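Putative glucoamylase (PDB 4QT9) probably hydrolyses glycosidic bonds in glucose-containing carbohydrates, as a putative glucoamylase built on an alpha/alpha toroid fold. Local coordinates at residues G132-L135 with V136-A139; R168-E172 with V173-W177; V358-H361 with L362-G366. All coordinates share one frame; numbering follows the deposited sequence. Where two conformers were deposited one is given.

Contact 1 of 3, residues G132-L135 with V136-A139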
loop_
_atom_site.group_PDB
_atom_site.type_symbol
_atom_site.label_atom_id
_atom_site.label_comp_id
_atom_site.label_asym_id
_atom_site.label_seq_id
_atom_site.Cartn_x
_atom_site.Cartn_y
_atom_site.Cartn_z
ATOM N N GLY A 132 16.023 3.071 -11.987
ATOM C CA GLY A 132 15.126 3.794 -12.878
ATOM C C GLY A 132 13.709 3.754 -12.379
ATOM O O GLY A 132 13.462 3.934 -11.196
ATOM N N GLY A 133 12.782 3.543 -13.290
ATOM C CA GLY A 133 11.375 3.466 -12.947
ATOM C C GLY A 133 11.013 2.140 -12.314
ATOM O O GLY A 133 11.620 1.105 -12.601
ATOM N N ASP A 134 10.056 2.203 -11.400
ATOM C CA ASP A 134 9.430 1.093 -10.672
ATOM C C ASP A 134 7.934 1.302 -10.857
ATOM O O ASP A 134 7.377 2.238 -10.265
ATOM C CB ASP A 134 9.867 1.133 -9.179
ATOM C CG ASP A 134 9.298 -0.008 -8.355
ATOM O OD1 ASP A 134 8.102 -0.375 -8.574
ATOM O OD2 ASP A 134 10.034 -0.546 -7.507
ATOM N N LEU A 135 7.298 0.536 -11.756
ATOM C CA LEU A 135 5.888 0.772 -12.102
ATOM C C LEU A 135 4.881 0.401 -10.991
ATOM O O LEU A 135 3.812 1.015 -10.890
ATOM C CB LEU A 135 5.519 0.067 -13.412
ATOM C CG LEU A 135 4.352 0.679 -14.187
ATOM C CD1 LEU A 135 4.672 2.071 -14.671
ATOM C CD2 LEU A 135 3.940 -0.206 -15.338
ATOM N N VAL A 136 5.234 -0.548 -10.146
ATOM C CA VAL A 136 4.393 -0.957 -9.017
ATOM C C VAL A 136 4.324 0.184 -8.005
ATOM O O VAL A 136 3.249 0.551 -7.555
ATOM C CB VAL A 136 4.951 -2.245 -8.394
ATOM C CG1 VAL A 136 4.212 -2.598 -7.107
ATOM C CG2 VAL A 136 4.886 -3.384 -9.401
ATOM N N GLU A 137 5.467 0.765 -7.677
ATOM C CA GLU A 137 5.564 1.891 -6.758
ATOM C C GLU A 137 4.866 3.131 -7.338
ATOM O O GLU A 137 4.190 3.858 -6.602
ATOM C CB GLU A 137 7.036 2.166 -6.467
ATOM C CG GLU A 137 7.623 1.173 -5.481
ATOM C CD GLU A 137 7.375 1.554 -4.034
ATOM O OE1 GLU A 137 8.050 2.489 -3.538
ATOM O OE2 GLU A 137 6.479 0.942 -3.409
ATOM N N THR A 138 4.960 3.322 -8.661
ATOM C CA THR A 138 4.277 4.420 -9.374
ATOM C C THR A 138 2.741 4.273 -9.226
ATOM O O THR A 138 2.041 5.254 -8.970
ATOM C CB THR A 138 4.702 4.449 -10.846
ATOM O OG1 THR A 138 6.099 4.697 -10.907
ATOM C CG2 THR A 138 3.960 5.515 -11.653
ATOM N N ALA A 139 2.252 3.033 -9.315
ATOM C CA ALA A 139 0.829 2.725 -9.213
ATOM C C ALA A 139 0.286 3.068 -7.814
ATOM O O ALA A 139 -0.788 3.665 -7.720
ATOM C CB ALA A 139 0.599 1.280 -9.537
#

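Contact 2 of 3, residues R168-E172 with V173-W177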
loop_
_atom_site.group_PDB
_atom_site.type_symbol
_atom_site.label_atom_id
_atom_site.label_comp_id
_atom_site.label_asym_id
_atom_site.label_seq_id
_atom_site.Cartn_x
_atom_site.Cartn_y
_atom_site.Cartn_z
ATOM N N ARG A 168 -1.975 16.480 -14.587
ATOM C CA ARG A 168 -0.838 16.538 -15.509
ATOM C C ARG A 168 0.191 15.427 -15.182
ATOM O O ARG A 168 0.668 14.781 -16.115
ATOM C CB ARG A 168 -0.162 17.919 -15.504
ATOM C CG ARG A 168 0.762 18.106 -16.708
ATOM C CD ARG A 168 1.773 19.223 -16.516
ATOM N NE ARG A 168 3.078 18.888 -17.093
ATOM C CZ ARG A 168 3.737 19.644 -17.968
ATOM N NH1 ARG A 168 3.222 20.798 -18.379
ATOM N NH2 ARG A 168 4.916 19.255 -18.436
ATOM N N LEU A 169 0.509 15.189 -13.869
ATOM C CA LEU A 169 1.448 14.150 -13.472
ATOM C C LEU A 169 0.914 12.784 -13.833
ATOM O O LEU A 169 1.700 11.948 -14.251
ATOM C CB LEU A 169 1.761 14.188 -11.950
ATOM C CG LEU A 169 2.488 15.459 -11.418
ATOM C CD1 LEU A 169 2.413 15.532 -9.893
ATOM C CD2 LEU A 169 3.934 15.528 -11.889
ATOM N N TRP A 170 -0.401 12.545 -13.594
ATOM C CA TRP A 170 -1.135 11.313 -13.903
ATOM C C TRP A 170 -1.075 11.094 -15.435
ATOM O O TRP A 170 -0.710 10.003 -15.875
ATOM C CB TRP A 170 -2.604 11.410 -13.373
ATOM C CG TRP A 170 -3.654 10.522 -14.022
ATOM C CD1 TRP A 170 -4.789 10.938 -14.662
ATOM C CD2 TRP A 170 -3.677 9.074 -14.063
ATOM N NE1 TRP A 170 -5.524 9.848 -15.088
ATOM C CE2 TRP A 170 -4.867 8.691 -14.721
ATOM C CE3 TRP A 170 -2.796 8.072 -13.628
ATOM C CZ2 TRP A 170 -5.232 7.344 -14.896
ATOM C CZ3 TRP A 170 -3.142 6.732 -13.828
ATOM C CH2 TRP A 170 -4.341 6.381 -14.468
ATOM N N ARG A 171 -1.353 12.142 -16.236
ATOM C CA ARG A 171 -1.329 12.021 -17.713
ATOM C C ARG A 171 0.084 11.777 -18.278
ATOM O O ARG A 171 0.214 11.267 -19.399
ATOM C CB ARG A 171 -1.944 13.245 -18.386
ATOM C CG ARG A 171 -3.438 13.269 -18.236
ATOM C CD ARG A 171 -4.045 14.540 -18.773
ATOM N NE ARG A 171 -5.494 14.416 -18.730
ATOM C CZ ARG A 171 -6.235 13.943 -19.727
ATOM N NH1 ARG A 171 -5.673 13.610 -20.883
ATOM N NH2 ARG A 171 -7.546 13.812 -19.582
ATOM N N GLU A 172 1.132 12.109 -17.495
ATOM C CA GLU A 172 2.515 11.954 -17.930
ATOM C C GLU A 172 3.048 10.528 -17.700
ATOM O O GLU A 172 4.052 10.155 -18.316
ATOM C CB GLU A 172 3.414 12.994 -17.251
ATOM C CG GLU A 172 3.324 14.350 -17.930
ATOM C CD GLU A 172 4.069 15.500 -17.274
ATOM O OE1 GLU A 172 4.292 15.461 -16.040
ATOM O OE2 GLU A 172 4.395 16.465 -18.003
ATOM N N VAL A 173 2.375 9.709 -16.878
ATOM C CA VAL A 173 2.873 8.321 -16.674
ATOM C C VAL A 173 2.659 7.482 -17.933
ATOM O O VAL A 173 1.510 7.201 -18.307
ATOM C CB VAL A 173 2.314 7.569 -15.440
ATOM C CG1 VAL A 173 3.033 6.227 -15.266
ATOM C CG2 VAL A 173 2.440 8.410 -14.171
ATOM N N ASP A 174 3.780 7.056 -18.567
ATOM C CA ASP A 174 3.691 6.246 -19.791
ATOM C C ASP A 174 3.644 4.744 -19.436
ATOM O O ASP A 174 4.665 4.040 -19.543
ATOM C CB ASP A 174 4.838 6.561 -20.768
ATOM C CG ASP A 174 4.669 5.974 -22.181
ATOM O OD1 ASP A 174 3.798 5.090 -22.368
ATOM O OD2 ASP A 174 5.405 6.390 -23.087
ATOM N N TRP A 175 2.448 4.260 -19.016
ATOM C CA TRP A 175 2.275 2.843 -18.628
ATOM C C TRP A 175 2.611 1.924 -19.810
ATOM O O TRP A 175 3.260 0.891 -19.630
ATOM C CB TRP A 175 0.837 2.554 -18.133
ATOM C CG TRP A 175 0.338 3.526 -17.110
ATOM C CD1 TRP A 175 -0.329 4.693 -17.343
ATOM C CD2 TRP A 175 0.548 3.456 -15.685
ATOM N NE1 TRP A 175 -0.602 5.329 -16.149
ATOM C CE2 TRP A 175 -0.077 4.589 -15.116
ATOM C CE3 TRP A 175 1.149 2.509 -14.828
ATOM C CZ2 TRP A 175 -0.072 4.830 -13.726
ATOM C CZ3 TRP A 175 1.165 2.754 -13.456
ATOM C CH2 TRP A 175 0.531 3.880 -12.916
ATOM N N ASP A 176 2.205 2.343 -21.030
ATOM C CA ASP A 176 2.381 1.569 -22.247
ATOM C C ASP A 176 3.859 1.305 -22.539
ATOM O O ASP A 176 4.176 0.248 -23.076
ATOM C CB ASP A 176 1.695 2.273 -23.426
ATOM C CG ASP A 176 1.753 1.488 -24.711
ATOM O OD1 ASP A 176 0.867 0.625 -24.920
ATOM O OD2 ASP A 176 2.676 1.745 -25.518
ATOM N N TRP A 177 4.753 2.231 -22.198
ATOM C CA TRP A 177 6.194 2.009 -22.386
ATOM C C TRP A 177 6.661 0.720 -21.685
ATOM O O TRP A 177 7.502 0.006 -22.212
ATOM C CB TRP A 177 7.009 3.204 -21.838
ATOM C CG TRP A 177 8.486 2.954 -21.827
ATOM C CD1 TRP A 177 9.224 2.466 -20.790
ATOM C CD2 TRP A 177 9.355 2.970 -22.964
ATOM N NE1 TRP A 177 10.520 2.241 -21.197
ATOM C CE2 TRP A 177 10.636 2.575 -22.520
ATOM C CE3 TRP A 177 9.194 3.357 -24.309
ATOM C CZ2 TRP A 177 11.747 2.541 -23.368
ATOM C CZ3 TRP A 177 10.302 3.342 -25.149
ATOM C CH2 TRP A 177 11.557 2.919 -24.684
HETATM O O HOH W 1 -0.804 7.808 -17.498
#

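Contact 3 of 3, residues V358-H361 with L362-G366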
loop_
_atom_site.group_PDB
_atom_site.type_symbol
_atom_site.label_atom_id
_atom_site.label_comp_id
_atom_site.label_asym_id
_atom_site.label_seq_id
_atom_site.Cartn_x
_atom_site.Cartn_y
_atom_site.Cartn_z
ATOM N N VAL A 358 -7.230 -7.384 17.943
ATOM C CA VAL A 358 -5.779 -7.250 17.933
ATOM C C VAL A 358 -5.414 -5.801 18.253
ATOM O O VAL A 358 -4.494 -5.576 19.055
ATOM C CB VAL A 358 -5.206 -7.738 16.580
ATOM C CG1 VAL A 358 -3.708 -7.468 16.466
ATOM C CG2 VAL A 358 -5.489 -9.224 16.413
HETATM N N MSE A 359 -6.174 -4.826 17.698
HETATM C CA MSE A 359 -5.920 -3.404 17.947
HETATM C C MSE A 359 -6.016 -3.079 19.444
HETATM O O MSE A 359 -5.145 -2.400 19.972
HETATM C CB MSE A 359 -6.880 -2.519 17.158
HETATM C CG MSE A 359 -6.446 -1.051 17.145
HETATM SE SE MSE A 359 -7.799 0.102 16.341
HETATM C CE MSE A 359 -8.011 -0.732 14.659
ATOM N N ARG A 360 -7.073 -3.573 20.105
ATOM C CA ARG A 360 -7.338 -3.402 21.542
ATOM C C ARG A 360 -6.203 -4.040 22.383
ATOM O O ARG A 360 -5.708 -3.397 23.338
ATOM C CB ARG A 360 -8.723 -4.020 21.870
ATOM C CG ARG A 360 -9.062 -4.298 23.339
ATOM C CD ARG A 360 -9.744 -3.138 24.031
ATOM N NE ARG A 360 -10.939 -2.674 23.323
ATOM C CZ ARG A 360 -11.350 -1.412 23.313
ATOM N NH1 ARG A 360 -10.670 -0.479 23.972
ATOM N NH2 ARG A 360 -12.442 -1.070 22.645
ATOM N N HIS A 361 -5.773 -5.274 21.995
ATOM C CA HIS A 361 -4.701 -6.032 22.669
ATOM C C HIS A 361 -3.340 -5.344 22.494
ATOM O O HIS A 361 -2.616 -5.199 23.480
ATOM C CB HIS A 361 -4.644 -7.475 22.137
ATOM C CG HIS A 361 -3.567 -8.322 22.739
ATOM N ND1 HIS A 361 -3.720 -8.912 23.977
ATOM C CD2 HIS A 361 -2.363 -8.677 22.231
ATOM C CE1 HIS A 361 -2.599 -9.579 24.199
ATOM N NE2 HIS A 361 -1.755 -9.471 23.174
ATOM N N LEU A 362 -2.994 -4.914 21.240
ATOM C CA LEU A 362 -1.722 -4.244 20.962
ATOM C C LEU A 362 -1.639 -2.915 21.719
ATOM O O LEU A 362 -0.620 -2.650 22.365
ATOM C CB LEU A 362 -1.493 -4.037 19.456
ATOM C CG LEU A 362 -1.361 -5.289 18.598
ATOM C CD1 LEU A 362 -1.234 -4.923 17.136
ATOM C CD2 LEU A 362 -0.230 -6.171 19.075
ATOM N N TYR A 363 -2.730 -2.126 21.725
ATOM C CA TYR A 363 -2.797 -0.881 22.493
ATOM C C TYR A 363 -2.551 -1.147 23.988
ATOM O O TYR A 363 -1.801 -0.412 24.619
ATOM C CB TYR A 363 -4.163 -0.221 22.286
ATOM C CG TYR A 363 -4.264 1.154 22.905
ATOM C CD1 TYR A 363 -3.700 2.264 22.282
ATOM C CD2 TYR A 363 -4.878 1.340 24.142
ATOM C CE1 TYR A 363 -3.729 3.523 22.884
ATOM C CE2 TYR A 363 -4.919 2.595 24.751
ATOM C CZ TYR A 363 -4.341 3.683 24.121
ATOM O OH TYR A 363 -4.405 4.921 24.715
ATOM N N ASN A 364 -3.128 -2.222 24.541
ATOM C CA ASN A 364 -2.966 -2.553 25.962
ATOM C C ASN A 364 -1.549 -3.030 26.327
ATOM O O ASN A 364 -1.204 -3.007 27.511
ATOM C CB ASN A 364 -4.007 -3.576 26.402
ATOM C CG ASN A 364 -5.388 -2.978 26.554
ATOM O OD1 ASN A 364 -5.560 -1.794 26.901
ATOM N ND2 ASN A 364 -6.409 -3.794 26.315
HETATM N N MSE A 365 -0.707 -3.387 25.329
HETATM C CA MSE A 365 0.686 -3.785 25.583
HETATM C C MSE A 365 1.552 -2.581 25.966
HETATM O O MSE A 365 2.667 -2.760 26.451
HETATM C CB MSE A 365 1.283 -4.502 24.385
HETATM C CG MSE A 365 0.946 -5.959 24.351
HETATM SE SE MSE A 365 1.438 -6.643 22.622
HETATM C CE MSE A 365 3.268 -7.122 22.972
ATOM N N GLY A 366 1.033 -1.377 25.745
ATOM C CA GLY A 366 1.685 -0.135 26.148
ATOM C C GLY A 366 2.677 0.459 25.183
ATOM O O GLY A 366 2.690 0.122 23.994
#

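Contact 1 of 3, residues G132-L135 with V136-A139
Asp-134 and Glu-137 meet where a short strand, 133-134, passes directly into helix 135-152. Asp-134 stands at the N-cap. Its CG lies anti to the backbone N (chi1 -178°), which turns the carboxylate back over the first turn, where OD1 caps the helix by accepting from Glu-137 N at 3.0 Å. The bond is nearly straight, with 170° at the hydrogen, although the amide comes in from above the carboxylate plane. Aspartate suits the place because its short arm just spans the distance to an amide that has no helical carbonyl before it.

The tight part surrounds the carbonyl of Asp-134. Its O is gripped twice by Thr-138, by OG1 at 2.8 Å and by N at 3.1 Å, from opposite faces of the carbonyl plane. A threonine with OG1 turned beside its own N (chi1 -62°) can do both, and its OG1 is bonded to Tyr-112 N as well. One step on, Ala-139 N donates to Leu-135 O at 3.0 Å, the regular helical bond, and its methyl, small enough for a close helix neighbour, packs on Met-211 of helix 209-217.

Glu-137 forms the looser side, though it too is buried. Its CG packs 3.5 Å from Asp-134 CG, but the chain bends away at chi2 and takes its carboxylate to Gly-68 N, near a bound acetate ion. Replacing Asp-134 by an alanine would probably leave Glu-137 N without its capping acceptor, Trp-188 NE1 without its weak bond, and a gap beside the CG of Glu-137. Buried polar atoms are thus paired partly within the first turn and partly by Tyr-112, Gly-68 and, weakly, Trp-188, and the carboxylate of Asp-134 probably gains from the partial positive charge at the helix start.

Contact 2 of 3, residues R168-E172 with V173-W177
At the exit of helix 157-172, where the chain leaves for the loop leading to strand 189-190, Trp-170 and Trp-175 meet across the turn. CZ3 of Trp-170 comes within 3.6 Å of CZ2 of Trp-175, which lies at the edge of the Trp-170 ring. The two planes are inclined at 61°, an oblique meeting in which NE1 of Trp-175 is also close to CZ3. A chi1 of 157° swings the Trp-170 indole to the side of its own carbonyl carbon and brings the far end of the ring near the loop, although the side chain starts off away from it; its NE1 reaches Asp-419.

Val-173 fills the angle of the turn. Its N donates to Trp-170 O at 3.3 Å, from above the carbonyl plane, and its CG1 sits 3.5 Å above the Trp-175 ring, over the centre. A branched, compact residue fits beneath a flat ring in this way.

Further on, Asp-174 OD1 takes Trp-177 N at 3.0 Å in an Asx motif, holding the start of the short 3-10 turn; the Trp-177 ring itself stacks on His-109. One water completes the exit. It gives Trp-170 O a second donor at 2.7 Å, donates to Val-173 O, and receives Trp-175 NE1 weakly at 2.8 Å, which, with Asp-419 serving Trp-170 NE1, probably lowers the cost of burying both tryptophans.

Contact 3 of 3, residues V358-H361 with L362-G366
Val-358 and Leu-362 touch along the buried face of the last turns of helix 352-364, and four kinds of interaction join the residues around them. Backbone bonds come first. Leu-362 N donates to Val-358 O at 2.7 Å, almost straight at 167°; Tyr-363 N follows to Met-359 O at 3.0 Å and Asn-364 N to Arg-360 O at 3.1 Å. The next, from Met-365 N to His-361 O at 3.2 Å, is weak, a sign that the helix is running out. Gly-366 then breaks the pattern with a positive phi, a conformation that a residue without a side chain takes easily.

Apolar contact belongs to Val-358 and Leu-362, whose side chains run side by side. CG1 of Val-358 meets CD1 of Leu-362 at 3.6 Å, the leucine branch being directed there by a chi1 of -64°, which sets CG opposite the carbonyl carbon. Aliphatic residues suit a face covered by helix 341-345 and by Trp-314 and Phe-379 of loops.

A selenium-aromatic contact occurs nearer the surface. SE of Met-365, a selenomethionine, lies 4.9 Å from the centroid of the His-361 ring and 47° off its normal, approaching obliquely.

Polar side chains occupy the outer flank, where Arg-360 and Asn-364 lie alongside each other with CG of Arg-360 4.0 Å from ND2 of Asn-364. Two bends, at chi2 and chi3, carry the guanidinium onward to a salt bridge with Asp-21.

That bridge ties the flank to helix 21-37, on which Met-359, also a selenomethionine, packs at Leu-24, Met-25 and Val-28. On the inner face Val-358 meets Ala-344 and Leu-362 meets Pro-341 of helix 341-345. Tyr-363, partly exposed, touches Leu-24 of helix 21-37 and sets its ring edge-to-face with Phe-370 of strand 370-371.

Contacts 1 and 2 belong to one neighbourhood, on helices that follow each other in the chain: Leu-135 CD1 packs 3.6 Å from Trp-175 CE3, and Thr-138 CG2 lies 3.8 Å from Val-173 CG1, so the start of helix 135-152 is packed against the exit of helix 157-172. Contact 3 is remote, on the opposite side of the chain's centre, with its own centre about 35 Å from that of contact 1 and about 42 Å from that of contact 2. Chemistry differs with place. Contact 1 is wholly buried and rests on paired polar atoms; contact 2, partly buried, combines aromatic rings with a water; contact 3 divides into an aliphatic inner face and a polar outer flank.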